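Local coordinates for protein Poly(A) ribonuclease POP2 (Saccharomyces cerevisiae, PDB 1UOC) that degrades RNA from its 3' end with a preference for poly(A), as the RNase domain of a nuclease subunit of the CCR4-NOT mRNA deadenylase complex, at residues P5-P9 and L236-F241; N103-P108 and F128-E132; T157-A163 and N196-N201. One frame throughout, in Å; residues are numbered along the deposited sequence.

Contact 1: P5-P9 and L236-F241; sequences PIFLP and LGLPRF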
ATOM      1  N   PRO A   5     -16.731   1.651  19.791  1.00 60.91           N
ATOM      2  CA  PRO A   5     -15.690   1.986  20.770  1.00 60.96           C
ATOM      3  C   PRO A   5     -14.561   2.749  20.078  1.00 59.27           C
ATOM      4  O   PRO A   5     -14.247   2.466  18.926  1.00 60.45           O
ATOM      5  CB  PRO A   5     -15.231   0.613  21.267  1.00 61.91           C
ATOM      6  CG  PRO A   5     -16.473  -0.231  21.120  1.00 62.43           C
ATOM      7  CD  PRO A   5     -17.003   0.204  19.776  1.00 60.58           C
ATOM      8  N   ILE A   6     -13.958   3.717  20.761  1.00 56.83           N
ATOM      9  CA  ILE A   6     -12.860   4.453  20.150  1.00 53.10           C
ATOM     10  C   ILE A   6     -11.618   3.581  20.165  1.00 51.60           C
ATOM     11  O   ILE A   6     -11.345   2.887  21.146  1.00 50.79           O
ATOM     12  CB  ILE A   6     -12.512   5.749  20.903  1.00 52.53           C
ATOM     13  CG1 ILE A   6     -13.668   6.739  20.821  1.00 53.03           C
ATOM     14  CG2 ILE A   6     -11.259   6.367  20.304  1.00 49.16           C
ATOM     15  CD1 ILE A   6     -13.343   8.083  21.426  1.00 52.93           C
ATOM     16  N   PHE A   7     -10.877   3.610  19.067  1.00 49.79           N
ATOM     17  CA  PHE A   7      -9.648   2.844  18.968  1.00 48.80           C
ATOM     18  C   PHE A   7      -8.529   3.841  18.719  1.00 46.56           C
ATOM     19  O   PHE A   7      -8.367   4.340  17.607  1.00 43.12           O
ATOM     20  CB  PHE A   7      -9.734   1.825  17.827  1.00 51.24           C
ATOM     21  CG  PHE A   7      -8.450   1.086  17.575  1.00 53.14           C
ATOM     22  CD1 PHE A   7      -7.698   0.586  18.635  1.00 54.20           C
ATOM     23  CD2 PHE A   7      -7.993   0.883  16.273  1.00 54.27           C
ATOM     24  CE1 PHE A   7      -6.508  -0.105  18.402  1.00 55.83           C
ATOM     25  CE2 PHE A   7      -6.801   0.189  16.029  1.00 54.37           C
ATOM     26  CZ  PHE A   7      -6.059  -0.302  17.094  1.00 55.49           C
ATOM     27  N   LEU A   8      -7.777   4.142  19.775  1.00 46.19           N
ATOM     28  CA  LEU A   8      -6.676   5.084  19.686  1.00 45.93           C
ATOM     29  C   LEU A   8      -5.349   4.390  19.936  1.00 43.81           C
ATOM     30  O   LEU A   8      -5.000   4.083  21.070  1.00 43.92           O
ATOM     31  CB  LEU A   8      -6.864   6.214  20.700  1.00 47.53           C
ATOM     32  CG  LEU A   8      -5.807   7.326  20.705  1.00 50.15           C
ATOM     33  CD1 LEU A   8      -5.636   7.898  19.301  1.00 48.92           C
ATOM     34  CD2 LEU A   8      -6.235   8.426  21.677  1.00 52.74           C
ATOM     35  N   PRO A   9      -4.585   4.143  18.867  1.00 42.80           N
ATOM     36  CA  PRO A   9      -3.282   3.481  18.962  1.00 41.74           C
ATOM     37  C   PRO A   9      -2.324   4.355  19.750  1.00 40.33           C
ATOM     38  O   PRO A   9      -2.540   5.565  19.863  1.00 40.60           O
ATOM     39  CB  PRO A   9      -2.835   3.375  17.502  1.00 40.52           C
ATOM     40  CG  PRO A   9      -4.106   3.470  16.722  1.00 43.05           C
ATOM     41  CD  PRO A   9      -4.878   4.511  17.474  1.00 42.66           C
ATOM     42  N   LEU A 236     -14.133   0.718  12.943  1.00 45.53           N
ATOM     43  CA  LEU A 236     -13.209   0.184  13.930  1.00 45.51           C
ATOM     44  C   LEU A 236     -12.974   1.245  14.996  1.00 46.49           C
ATOM     45  O   LEU A 236     -12.285   1.015  15.992  1.00 45.95           O
ATOM     46  CB  LEU A 236     -11.891  -0.215  13.267  1.00 46.35           C
ATOM     47  CG  LEU A 236     -11.961  -1.484  12.419  1.00 45.09           C
ATOM     48  CD1 LEU A 236     -10.766  -1.559  11.480  1.00 44.64           C
ATOM     49  CD2 LEU A 236     -12.020  -2.690  13.342  1.00 43.99           C
ATOM     50  N   GLY A 237     -13.557   2.417  14.765  1.00 47.20           N
ATOM     51  CA  GLY A 237     -13.433   3.510  15.708  1.00 47.20           C
ATOM     52  C   GLY A 237     -12.112   4.253  15.735  1.00 46.08           C
ATOM     53  O   GLY A 237     -11.649   4.639  16.809  1.00 47.10           O
ATOM     54  N   LEU A 238     -11.503   4.459  14.571  1.00 43.88           N
ATOM     55  CA  LEU A 238     -10.240   5.189  14.486  1.00 41.61           C
ATOM     56  C   LEU A 238     -10.539   6.655  14.191  1.00 41.99           C
ATOM     57  O   LEU A 238     -11.214   6.972  13.211  1.00 42.63           O
ATOM     58  CB  LEU A 238      -9.362   4.611  13.375  1.00 38.83           C
ATOM     59  CG  LEU A 238      -8.539   3.371  13.711  1.00 38.57           C
ATOM     60  CD1 LEU A 238      -8.310   2.582  12.434  1.00 38.64           C
ATOM     61  CD2 LEU A 238      -7.220   3.775  14.378  1.00 35.88           C
ATOM     62  N   PRO A 239     -10.044   7.570  15.040  1.00 41.20           N
ATOM     63  CA  PRO A 239     -10.278   9.002  14.844  1.00 40.53           C
ATOM     64  C   PRO A 239      -9.803   9.475  13.484  1.00 39.25           C
ATOM     65  O   PRO A 239      -8.835   8.955  12.947  1.00 40.69           O
ATOM     66  CB  PRO A 239      -9.480   9.640  15.981  1.00 39.60           C
ATOM     67  CG  PRO A 239      -9.592   8.625  17.052  1.00 40.42           C
ATOM     68  CD  PRO A 239      -9.332   7.333  16.306  1.00 40.66           C
ATOM     69  N   ARG A 240     -10.482  10.470  12.936  1.00 39.51           N
ATOM     70  CA  ARG A 240     -10.115  11.016  11.642  1.00 40.44           C
ATOM     71  C   ARG A 240      -8.910  11.938  11.744  1.00 39.10           C
ATOM     72  O   ARG A 240      -8.999  13.106  11.356  1.00 38.90           O
ATOM     73  CB  ARG A 240     -11.277  11.810  11.031  1.00 43.35           C
ATOM     74  CG  ARG A 240     -12.046  11.074   9.946  1.00 49.43           C
ATOM     75  CD  ARG A 240     -13.050  10.113  10.526  1.00 52.62           C
ATOM     76  NE  ARG A 240     -13.857   9.448   9.501  1.00 56.84           N
ATOM     77  CZ  ARG A 240     -14.397  10.051   8.441  1.00 59.15           C
ATOM     78  NH1 ARG A 240     -14.216  11.348   8.232  1.00 59.89           N
ATOM     79  NH2 ARG A 240     -15.159   9.357   7.603  1.00 60.04           N
ATOM     80  N   PHE A 241      -7.789  11.439  12.261  1.00 37.76           N
ATOM     81  CA  PHE A 241      -6.596  12.283  12.338  1.00 37.31           C
ATOM     82  C   PHE A 241      -6.210  12.696  10.915  1.00 36.32           C
ATOM     83  O   PHE A 241      -6.317  11.898   9.975  1.00 34.58           O
ATOM     84  CB  PHE A 241      -5.429  11.540  12.988  1.00 36.47           C
ATOM     85  CG  PHE A 241      -5.566  11.366  14.475  1.00 35.37           C
ATOM     86  CD1 PHE A 241      -5.846  10.120  15.025  1.00 34.01           C
ATOM     87  CD2 PHE A 241      -5.387  12.445  15.328  1.00 34.12           C
ATOM     88  CE1 PHE A 241      -5.942   9.955  16.402  1.00 34.60           C
ATOM     89  CE2 PHE A 241      -5.481  12.288  16.711  1.00 34.78           C
ATOM     90  CZ  PHE A 241      -5.756  11.042  17.250  1.00 32.90           C
TER
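A Schellman motif at the C-terminal end of helix 229-235 makes the docking point for the N-terminal segment P5-P9 of this DEDD nuclease domain. G237 is the residue that leaves the helix, with a positive phi of 76°. A beta carbon here would fall 2.0 Å from P5 O, so the close approach, with the CA atoms of I6 and G237 4.6 Å apart, depends on glycine. The one hydrogen bond across the contact is short, from F7 N to G237 O at 2.6 Å. G237 CA adds a nearly straight CA-H...O contact to P5 O at 3.5 Å. F7 is the residue most covered here: its CB lies 3.2 Å from L236 O, and its CD2 meets L238 CD2 at 3.5 Å. P9 CG packs on the same L238 CD2 at 3.9 Å. Beneath them F7 rests on Q260 and L238 on S257, both of helix 247-264, so the two loops lie together along that helix, at the surface of the domain. R240 turns back to form a salt bridge with D234 on the helix just ended. At the far end L8 CD1 touches the edge of the F241 ring, 3.6 Å from CE1.

Contact 2: N103-P108 and F128-E132; sequences NFEFDP and FEKHE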
ATOM      1  N   ASN A 103       8.811  10.343  -1.367  1.00 34.84           N
ATOM      2  CA  ASN A 103       8.420  11.372  -2.326  1.00 33.57           C
ATOM      3  C   ASN A 103       9.331  11.246  -3.552  1.00 34.55           C
ATOM      4  O   ASN A 103      10.552  11.304  -3.439  1.00 33.73           O
ATOM      5  CB  ASN A 103       8.545  12.743  -1.665  1.00 33.26           C
ATOM      6  CG  ASN A 103       7.694  12.864  -0.400  1.00 32.95           C
ATOM      7  OD1 ASN A 103       8.182  12.685   0.720  1.00 34.91           O
ATOM      8  ND2 ASN A 103       6.414  13.158  -0.578  1.00 31.63           N
ATOM      9  N   PHE A 104       8.737  11.050  -4.725  1.00 35.30           N
ATOM     10  CA  PHE A 104       9.529  10.857  -5.932  1.00 37.60           C
ATOM     11  C   PHE A 104       9.766  12.101  -6.767  1.00 39.85           C
ATOM     12  O   PHE A 104       9.019  13.084  -6.679  1.00 42.05           O
ATOM     13  CB  PHE A 104       8.900   9.769  -6.801  1.00 36.59           C
ATOM     14  CG  PHE A 104       8.839   8.431  -6.134  1.00 36.22           C
ATOM     15  CD1 PHE A 104       7.710   8.039  -5.426  1.00 38.19           C
ATOM     16  CD2 PHE A 104       9.927   7.568  -6.184  1.00 37.93           C
ATOM     17  CE1 PHE A 104       7.661   6.795  -4.776  1.00 37.18           C
ATOM     18  CE2 PHE A 104       9.892   6.327  -5.537  1.00 37.83           C
ATOM     19  CZ  PHE A 104       8.756   5.942  -4.832  1.00 35.25           C
ATOM     20  N   GLU A 105      10.807  12.047  -7.587  1.00 41.64           N
ATOM     21  CA  GLU A 105      11.152  13.171  -8.441  1.00 47.74           C
ATOM     22  C   GLU A 105      10.003  13.489  -9.378  1.00 50.09           C
ATOM     23  O   GLU A 105       9.304  12.595  -9.848  1.00 51.01           O
ATOM     24  CB  GLU A 105      12.423  12.878  -9.246  1.00 48.82           C
ATOM     25  CG  GLU A 105      12.264  11.897 -10.392  1.00 53.45           C
ATOM     26  CD  GLU A 105      13.614  11.420 -10.926  1.00 55.27           C
ATOM     27  OE1 GLU A 105      13.661  10.823 -12.022  1.00 57.89           O
ATOM     28  OE2 GLU A 105      14.631  11.638 -10.234  1.00 55.98           O
ATOM     29  N   PHE A 106       9.812  14.775  -9.637  1.00 51.92           N
ATOM     30  CA  PHE A 106       8.745  15.229 -10.502  1.00 55.58           C
ATOM     31  C   PHE A 106       9.259  16.335 -11.418  1.00 57.08           C
ATOM     32  O   PHE A 106       9.933  17.257 -10.966  1.00 57.97           O
ATOM     33  CB  PHE A 106       7.588  15.737  -9.648  1.00 55.40           C
ATOM     34  CG  PHE A 106       6.441  16.248 -10.444  1.00 57.51           C
ATOM     35  CD1 PHE A 106       5.690  15.386 -11.239  1.00 57.38           C
ATOM     36  CD2 PHE A 106       6.117  17.599 -10.415  1.00 57.98           C
ATOM     37  CE1 PHE A 106       4.630  15.861 -11.996  1.00 58.03           C
ATOM     38  CE2 PHE A 106       5.061  18.087 -11.169  1.00 58.87           C
ATOM     39  CZ  PHE A 106       4.313  17.215 -11.964  1.00 59.03           C
ATOM     40  N   ASP A 107       8.925  16.238 -12.700  1.00 59.19           N
ATOM     41  CA  ASP A 107       9.365  17.206 -13.705  1.00 62.47           C
ATOM     42  C   ASP A 107       8.347  18.333 -13.902  1.00 62.85           C
ATOM     43  O   ASP A 107       7.280  18.124 -14.472  1.00 59.40           O
ATOM     44  CB  ASP A 107       9.603  16.479 -15.030  1.00 66.04           C
ATOM     45  CG  ASP A 107       9.566  14.962 -14.868  1.00 70.46           C
ATOM     46  OD1 ASP A 107       8.475  14.421 -14.557  1.00 72.10           O
ATOM     47  OD2 ASP A 107      10.625  14.309 -15.032  1.00 73.02           O
ATOM     48  N   PRO A 108       8.679  19.546 -13.430  1.00 64.67           N
ATOM     49  CA  PRO A 108       7.834  20.743 -13.520  1.00 66.81           C
ATOM     50  C   PRO A 108       7.391  21.120 -14.933  1.00 68.34           C
ATOM     51  O   PRO A 108       6.540  21.992 -15.104  1.00 67.38           O
ATOM     52  CB  PRO A 108       8.711  21.828 -12.894  1.00 66.76           C
ATOM     53  CG  PRO A 108       9.550  21.065 -11.924  1.00 66.37           C
ATOM     54  CD  PRO A 108       9.937  19.857 -12.729  1.00 65.66           C
ATOM     55  N   PHE A 128       5.297  20.784  -5.073  1.00 49.81           N
ATOM     56  CA  PHE A 128       5.967  20.359  -6.293  1.00 49.07           C
ATOM     57  C   PHE A 128       7.432  20.758  -6.355  1.00 48.01           C
ATOM     58  O   PHE A 128       8.240  20.058  -6.966  1.00 49.93           O
ATOM     59  CB  PHE A 128       5.225  20.905  -7.522  1.00 48.49           C
ATOM     60  CG  PHE A 128       3.855  20.316  -7.715  1.00 45.59           C
ATOM     61  CD1 PHE A 128       3.697  18.966  -7.999  1.00 45.65           C
ATOM     62  CD2 PHE A 128       2.720  21.114  -7.605  1.00 46.52           C
ATOM     63  CE1 PHE A 128       2.424  18.416  -8.172  1.00 44.90           C
ATOM     64  CE2 PHE A 128       1.446  20.574  -7.776  1.00 44.23           C
ATOM     65  CZ  PHE A 128       1.300  19.226  -8.058  1.00 43.60           C
ATOM     66  N   GLU A 129       7.789  21.868  -5.723  1.00 47.46           N
ATOM     67  CA  GLU A 129       9.176  22.311  -5.769  1.00 48.02           C
ATOM     68  C   GLU A 129      10.108  21.370  -5.007  1.00 46.31           C
ATOM     69  O   GLU A 129      11.269  21.194  -5.373  1.00 45.77           O
ATOM     70  CB  GLU A 129       9.309  23.731  -5.225  1.00 50.18           C
ATOM     71  CG  GLU A 129      10.664  24.335  -5.546  1.00 55.87           C
ATOM     72  CD  GLU A 129      10.735  25.823  -5.287  1.00 57.93           C
ATOM     73  OE1 GLU A 129      11.524  26.493  -5.985  1.00 59.36           O
ATOM     74  OE2 GLU A 129      10.016  26.318  -4.388  1.00 60.17           O
ATOM     75  N   LYS A 130       9.599  20.777  -3.937  1.00 45.03           N
ATOM     76  CA  LYS A 130      10.387  19.841  -3.153  1.00 43.76           C
ATOM     77  C   LYS A 130      10.596  18.563  -3.961  1.00 42.38           C
ATOM     78  O   LYS A 130      11.643  17.928  -3.874  1.00 41.97           O
ATOM     79  CB  LYS A 130       9.666  19.511  -1.841  1.00 45.17           C
ATOM     80  CG  LYS A 130       9.574  20.665  -0.857  1.00 43.27           C
ATOM     81  CD  LYS A 130       8.929  20.181   0.428  1.00 44.44           C
ATOM     82  CE  LYS A 130       8.954  21.247   1.514  1.00 44.24           C
ATOM     83  NZ  LYS A 130       8.142  20.820   2.695  1.00 46.17           N
ATOM     84  N   HIS A 131       9.593  18.194  -4.754  1.00 40.57           N
ATOM     85  CA  HIS A 131       9.660  16.982  -5.567  1.00 40.99           C
ATOM     86  C   HIS A 131      10.644  17.126  -6.711  1.00 42.96           C
ATOM     87  O   HIS A 131      11.338  16.175  -7.083  1.00 40.69           O
ATOM     88  CB  HIS A 131       8.271  16.636  -6.104  1.00 37.90           C
ATOM     89  CG  HIS A 131       7.401  15.938  -5.105  1.00 36.69           C
ATOM     90  ND1 HIS A 131       7.413  14.569  -4.938  1.00 33.87           N
ATOM     91  CD2 HIS A 131       6.532  16.420  -4.185  1.00 36.77           C
ATOM     92  CE1 HIS A 131       6.592  14.240  -3.957  1.00 35.70           C
ATOM     93  NE2 HIS A 131       6.045  15.345  -3.481  1.00 36.91           N
ATOM     94  N   GLU A 132      10.698  18.332  -7.261  1.00 45.61           N
ATOM     95  CA  GLU A 132      11.591  18.643  -8.360  1.00 48.30           C
ATOM     96  C   GLU A 132      13.053  18.641  -7.918  1.00 46.40           C
ATOM     97  O   GLU A 132      13.917  18.129  -8.622  1.00 46.91           O
ATOM     98  CB  GLU A 132      11.232  20.015  -8.952  1.00 51.38           C
ATOM     99  CG  GLU A 132      12.358  20.658  -9.756  1.00 55.37           C
ATOM    100  CD  GLU A 132      12.033  22.070 -10.225  1.00 57.97           C
ATOM    101  OE1 GLU A 132      11.531  22.877  -9.413  1.00 58.39           O
ATOM    102  OE2 GLU A 132      12.299  22.375 -11.409  1.00 61.52           O
TER
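F106 lays its ring obliquely against that of F128, with the centroids 5.3 Å apart, the planes at 36° and the closest approach, F106 CE2 to F128 CD1, at 3.6 Å. Its backbone joins the helix too: F106 N donates to H131 O at 3.3 Å, and F106 O receives a CA-H...O contact from E132 CA at 3.4 Å. H131 is the most covered residue of the contact. Its imidazole ND1 donates to F104 O at 2.8 Å in a nearly straight bond, so this nitrogen carries a proton, and H131 CE1 lies 3.4 Å from N103 CB. At the exposed end P108 CG comes within 3.1 Å of E132 OE2. The contact thus ties the chain leaving strand 99-103 to the first turn of helix 128-134. I79 of strand 77-86 touches both F106 and H131, W20 meets the H131 ring edge-to-face, and F128 reaches L118 and L121 of helix 115-123, so helix 128-134 packs against both helix 115-123 and strand 77-86.

Contact 3: T157-A163 and N196-N201; sequences TWITYHA and NFYDLN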
ATOM      1  N   THR A 157       4.291 -10.467   5.274  1.00 31.27           N
ATOM      2  CA  THR A 157       2.909 -10.369   4.824  1.00 29.75           C
ATOM      3  C   THR A 157       2.621  -8.968   4.291  1.00 29.38           C
ATOM      4  O   THR A 157       2.735  -7.983   5.019  1.00 31.13           O
ATOM      5  CB  THR A 157       1.950 -10.664   5.997  1.00 30.81           C
ATOM      6  OG1 THR A 157       2.194 -11.987   6.488  1.00 32.91           O
ATOM      7  CG2 THR A 157       0.502 -10.545   5.565  1.00 32.07           C
ATOM      8  N   TRP A 158       2.258  -8.867   3.018  1.00 27.92           N
ATOM      9  CA  TRP A 158       1.945  -7.559   2.442  1.00 26.48           C
ATOM     10  C   TRP A 158       0.465  -7.265   2.569  1.00 27.00           C
ATOM     11  O   TRP A 158      -0.368  -8.149   2.394  1.00 28.80           O
ATOM     12  CB  TRP A 158       2.348  -7.488   0.968  1.00 24.23           C
ATOM     13  CG  TRP A 158       3.821  -7.263   0.740  1.00 24.19           C
ATOM     14  CD1 TRP A 158       4.805  -8.208   0.693  1.00 24.07           C
ATOM     15  CD2 TRP A 158       4.462  -6.009   0.494  1.00 24.73           C
ATOM     16  NE1 TRP A 158       6.020  -7.621   0.425  1.00 25.56           N
ATOM     17  CE2 TRP A 158       5.837  -6.270   0.300  1.00 25.84           C
ATOM     18  CE3 TRP A 158       4.005  -4.685   0.418  1.00 28.10           C
ATOM     19  CZ2 TRP A 158       6.766  -5.253   0.037  1.00 27.59           C
ATOM     20  CZ3 TRP A 158       4.934  -3.662   0.156  1.00 27.57           C
ATOM     21  CH2 TRP A 158       6.297  -3.956  -0.030  1.00 27.98           C
ATOM     22  N   ILE A 159       0.146  -6.015   2.876  1.00 28.84           N
ATOM     23  CA  ILE A 159      -1.234  -5.558   3.050  1.00 27.60           C
ATOM     24  C   ILE A 159      -1.498  -4.466   2.024  1.00 26.69           C
ATOM     25  O   ILE A 159      -0.719  -3.518   1.910  1.00 27.76           O
ATOM     26  CB  ILE A 159      -1.457  -4.973   4.465  1.00 28.66           C
ATOM     27  CG1 ILE A 159      -1.073  -6.009   5.521  1.00 26.85           C
ATOM     28  CG2 ILE A 159      -2.917  -4.532   4.636  1.00 26.10           C
ATOM     29  CD1 ILE A 159      -1.913  -7.279   5.473  1.00 32.89           C
ATOM     30  N   THR A 160      -2.595  -4.596   1.288  1.00 25.21           N
ATOM     31  CA  THR A 160      -2.938  -3.636   0.256  1.00 26.29           C
ATOM     32  C   THR A 160      -4.422  -3.335   0.284  1.00 29.00           C
ATOM     33  O   THR A 160      -5.194  -4.023   0.952  1.00 27.39           O
ATOM     34  CB  THR A 160      -2.572  -4.200  -1.125  1.00 31.31           C
ATOM     35  OG1 THR A 160      -2.849  -3.218  -2.129  1.00 38.50           O
ATOM     36  CG2 THR A 160      -3.391  -5.467  -1.408  1.00 26.19           C
ATOM     37  N   TYR A 161      -4.816  -2.299  -0.446  1.00 33.75           N
ATOM     38  CA  TYR A 161      -6.217  -1.900  -0.544  1.00 39.50           C
ATOM     39  C   TYR A 161      -6.372  -1.607  -2.025  1.00 43.29           C
ATOM     40  O   TYR A 161      -5.682  -0.742  -2.553  1.00 46.92           O
ATOM     41  CB  TYR A 161      -6.485  -0.631   0.271  1.00 39.47           C
ATOM     42  CG  TYR A 161      -7.857  -0.614   0.904  1.00 37.95           C
ATOM     43  CD1 TYR A 161      -8.094  -1.290   2.101  1.00 38.55           C
ATOM     44  CD2 TYR A 161      -8.938   0.010   0.270  1.00 37.22           C
ATOM     45  CE1 TYR A 161      -9.375  -1.356   2.652  1.00 38.50           C
ATOM     46  CE2 TYR A 161     -10.216  -0.051   0.803  1.00 36.05           C
ATOM     47  CZ  TYR A 161     -10.431  -0.739   1.994  1.00 39.77           C
ATOM     48  OH  TYR A 161     -11.703  -0.835   2.518  1.00 40.03           O
ATOM     49  N   HIS A 162      -7.264  -2.320  -2.699  1.00 49.00           N
ATOM     50  CA  HIS A 162      -7.419  -2.137  -4.140  1.00 54.26           C
ATOM     51  C   HIS A 162      -6.024  -2.378  -4.721  1.00 56.94           C
ATOM     52  O   HIS A 162      -5.425  -1.493  -5.334  1.00 57.60           O
ATOM     53  CB  HIS A 162      -7.886  -0.717  -4.463  1.00 57.24           C
ATOM     54  CG  HIS A 162      -9.351  -0.496  -4.246  1.00 59.73           C
ATOM     55  ND1 HIS A 162      -9.909   0.763  -4.174  1.00 61.42           N
ATOM     56  CD2 HIS A 162     -10.378  -1.371  -4.119  1.00 61.98           C
ATOM     57  CE1 HIS A 162     -11.218   0.653  -4.013  1.00 62.88           C
ATOM     58  NE2 HIS A 162     -11.527  -0.631  -3.977  1.00 62.58           N
ATOM     59  N   ALA A 163      -5.515  -3.587  -4.487  1.00 59.08           N
ATOM     60  CA  ALA A 163      -4.198  -4.002  -4.941  1.00 61.11           C
ATOM     61  C   ALA A 163      -3.978  -3.659  -6.402  1.00 62.66           C
ATOM     62  O   ALA A 163      -3.430  -2.606  -6.720  1.00 64.07           O
ATOM     63  CB  ALA A 163      -4.032  -5.501  -4.726  1.00 60.11           C
ATOM     64  N   ASN A 196       3.072 -13.699   0.101  1.00 34.35           N
ATOM     65  CA  ASN A 196       2.123 -13.655   1.213  1.00 34.12           C
ATOM     66  C   ASN A 196       1.502 -12.265   1.272  1.00 32.65           C
ATOM     67  O   ASN A 196       2.120 -11.325   1.761  1.00 33.14           O
ATOM     68  CB  ASN A 196       2.877 -13.974   2.516  1.00 36.32           C
ATOM     69  CG  ASN A 196       1.958 -14.178   3.701  1.00 38.30           C
ATOM     70  OD1 ASN A 196       0.741 -14.024   3.605  1.00 41.89           O
ATOM     71  ND2 ASN A 196       2.547 -14.522   4.840  1.00 41.57           N
ATOM     72  N   PHE A 197       0.285 -12.115   0.764  1.00 32.49           N
ATOM     73  CA  PHE A 197      -0.318 -10.795   0.791  1.00 33.42           C
ATOM     74  C   PHE A 197      -1.835 -10.793   0.876  1.00 33.50           C
ATOM     75  O   PHE A 197      -2.500 -11.776   0.557  1.00 33.92           O
ATOM     76  CB  PHE A 197       0.165  -9.980  -0.423  1.00 33.88           C
ATOM     77  CG  PHE A 197      -0.624 -10.211  -1.687  1.00 35.38           C
ATOM     78  CD1 PHE A 197      -1.853  -9.591  -1.876  1.00 36.09           C
ATOM     79  CD2 PHE A 197      -0.124 -11.023  -2.698  1.00 37.61           C
ATOM     80  CE1 PHE A 197      -2.577  -9.773  -3.048  1.00 38.78           C
ATOM     81  CE2 PHE A 197      -0.838 -11.215  -3.882  1.00 38.76           C
ATOM     82  CZ  PHE A 197      -2.070 -10.588  -4.057  1.00 38.78           C
ATOM     83  N   TYR A 198      -2.380  -9.676   1.335  1.00 32.92           N
ATOM     84  CA  TYR A 198      -3.824  -9.532   1.455  1.00 35.03           C
ATOM     85  C   TYR A 198      -4.337  -8.208   0.918  1.00 34.31           C
ATOM     86  O   TYR A 198      -3.679  -7.177   1.027  1.00 34.37           O
ATOM     87  CB  TYR A 198      -4.268  -9.637   2.912  1.00 34.62           C
ATOM     88  CG  TYR A 198      -4.087 -10.999   3.526  1.00 36.49           C
ATOM     89  CD1 TYR A 198      -2.843 -11.414   3.997  1.00 35.51           C
ATOM     90  CD2 TYR A 198      -5.162 -11.887   3.617  1.00 35.21           C
ATOM     91  CE1 TYR A 198      -2.673 -12.692   4.548  1.00 38.55           C
ATOM     92  CE2 TYR A 198      -5.003 -13.159   4.163  1.00 36.10           C
ATOM     93  CZ  TYR A 198      -3.759 -13.557   4.627  1.00 38.26           C
ATOM     94  OH  TYR A 198      -3.607 -14.817   5.158  1.00 39.61           O
ATOM     95  N   ASP A 199      -5.516  -8.253   0.317  1.00 32.61           N
ATOM     96  CA  ASP A 199      -6.156  -7.043  -0.165  1.00 35.10           C
ATOM     97  C   ASP A 199      -7.214  -6.801   0.913  1.00 36.46           C
ATOM     98  O   ASP A 199      -8.243  -7.485   0.953  1.00 35.74           O
ATOM     99  CB  ASP A 199      -6.851  -7.264  -1.505  1.00 36.23           C
ATOM    100  CG  ASP A 199      -7.417  -5.981  -2.063  1.00 39.36           C
ATOM    101  OD1 ASP A 199      -7.888  -5.148  -1.257  1.00 40.51           O
ATOM    102  OD2 ASP A 199      -7.400  -5.802  -3.300  1.00 41.81           O
ATOM    103  N   LEU A 200      -6.942  -5.855   1.805  1.00 35.56           N
ATOM    104  CA  LEU A 200      -7.856  -5.552   2.893  1.00 35.37           C
ATOM    105  C   LEU A 200      -9.236  -5.158   2.376  1.00 35.80           C
ATOM    106  O   LEU A 200     -10.248  -5.466   2.998  1.00 34.94           O
ATOM    107  CB  LEU A 200      -7.274  -4.433   3.765  1.00 35.50           C
ATOM    108  CG  LEU A 200      -8.113  -3.972   4.956  1.00 32.13           C
ATOM    109  CD1 LEU A 200      -8.547  -5.164   5.771  1.00 29.04           C
ATOM    110  CD2 LEU A 200      -7.297  -3.010   5.789  1.00 33.26           C
ATOM    111  N   ASN A 201      -9.268  -4.478   1.239  1.00 37.57           N
ATOM    112  CA  ASN A 201     -10.521  -4.049   0.635  1.00 41.51           C
ATOM    113  C   ASN A 201     -11.385  -5.281   0.344  1.00 43.17           C
ATOM    114  O   ASN A 201     -12.586  -5.318   0.619  1.00 43.21           O
ATOM    115  CB  ASN A 201     -10.211  -3.282  -0.658  1.00 43.79           C
ATOM    116  CG  ASN A 201     -11.454  -2.954  -1.454  1.00 46.69           C
ATOM    117  OD1 ASN A 201     -12.093  -3.839  -2.018  1.00 50.14           O
ATOM    118  ND2 ASN A 201     -11.810  -1.677  -1.497  1.00 49.09           N
TER
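I159 CD1 packs 4.2 Å from Y198 CB, and I159 CG2 lies 4.4 Å from L200 CB; below them I159 and L200 both meet F258 of helix 247-264. W158 and F197 project from the opposite face of the sheet, their CB atoms 3.6 Å apart. Between these layers run two parallel strands, 157-160 and 197-199, the latter the outermost strand at that side of the mixed sheet of the DEDD nuclease fold; helices 165-174 and 183-193 lie between them in sequence. The ladder is regular: W158 N to N196 O at 2.8 Å, Y198 N to W158 O at 2.7 Å, T160 N to Y198 O at 2.8 Å and L200 N to T160 O at 2.7 Å. Past the strands, N201 CB sits over the face of the Y161 ring, 3.5 Å from its centroid, a CH-pi contact, while Y161 OH bonds to Y227 O. At the polar edge D199 takes H162 N on OD1 at 3.2 Å and A163 N on OD2 at 3.1 Å. As N-cap of helix 200-207 it also accepts weakly from N201 N, 2.9 Å from OD1. T160 lies about 4 Å from D166, side chain to side chain, and D166 is a predicted ligand of the catalytic metal. A buried carboxylate with backbone NH donors on both oxygens implies that D199 is probably ionised, and its bonds link the start of helix 200-207 to the turn leading to D166.

Overall arrangement
Contact 2 closes first along the chain and contact 3 second, while contact 1 brings the N-terminal segment back to residues 236-241 and so spans both. Contact 3 is the most central, within the sheet at its 197-199 edge; contact 2 lies at the end of strand 99-103, across the sheet, with centres 28 Å apart. Contact 1 is on the surface, its centre 21 Å from contact 3 and 33 Å from contact 2. Helix 247-264 links contacts 1 and 3, since both pack side chains on it, and it carries Q250, a predicted metal ligand. Sheet and helix thus join segments distant in sequence into one nuclease domain around the predicted metal site of S44, E46, D166 and Q250.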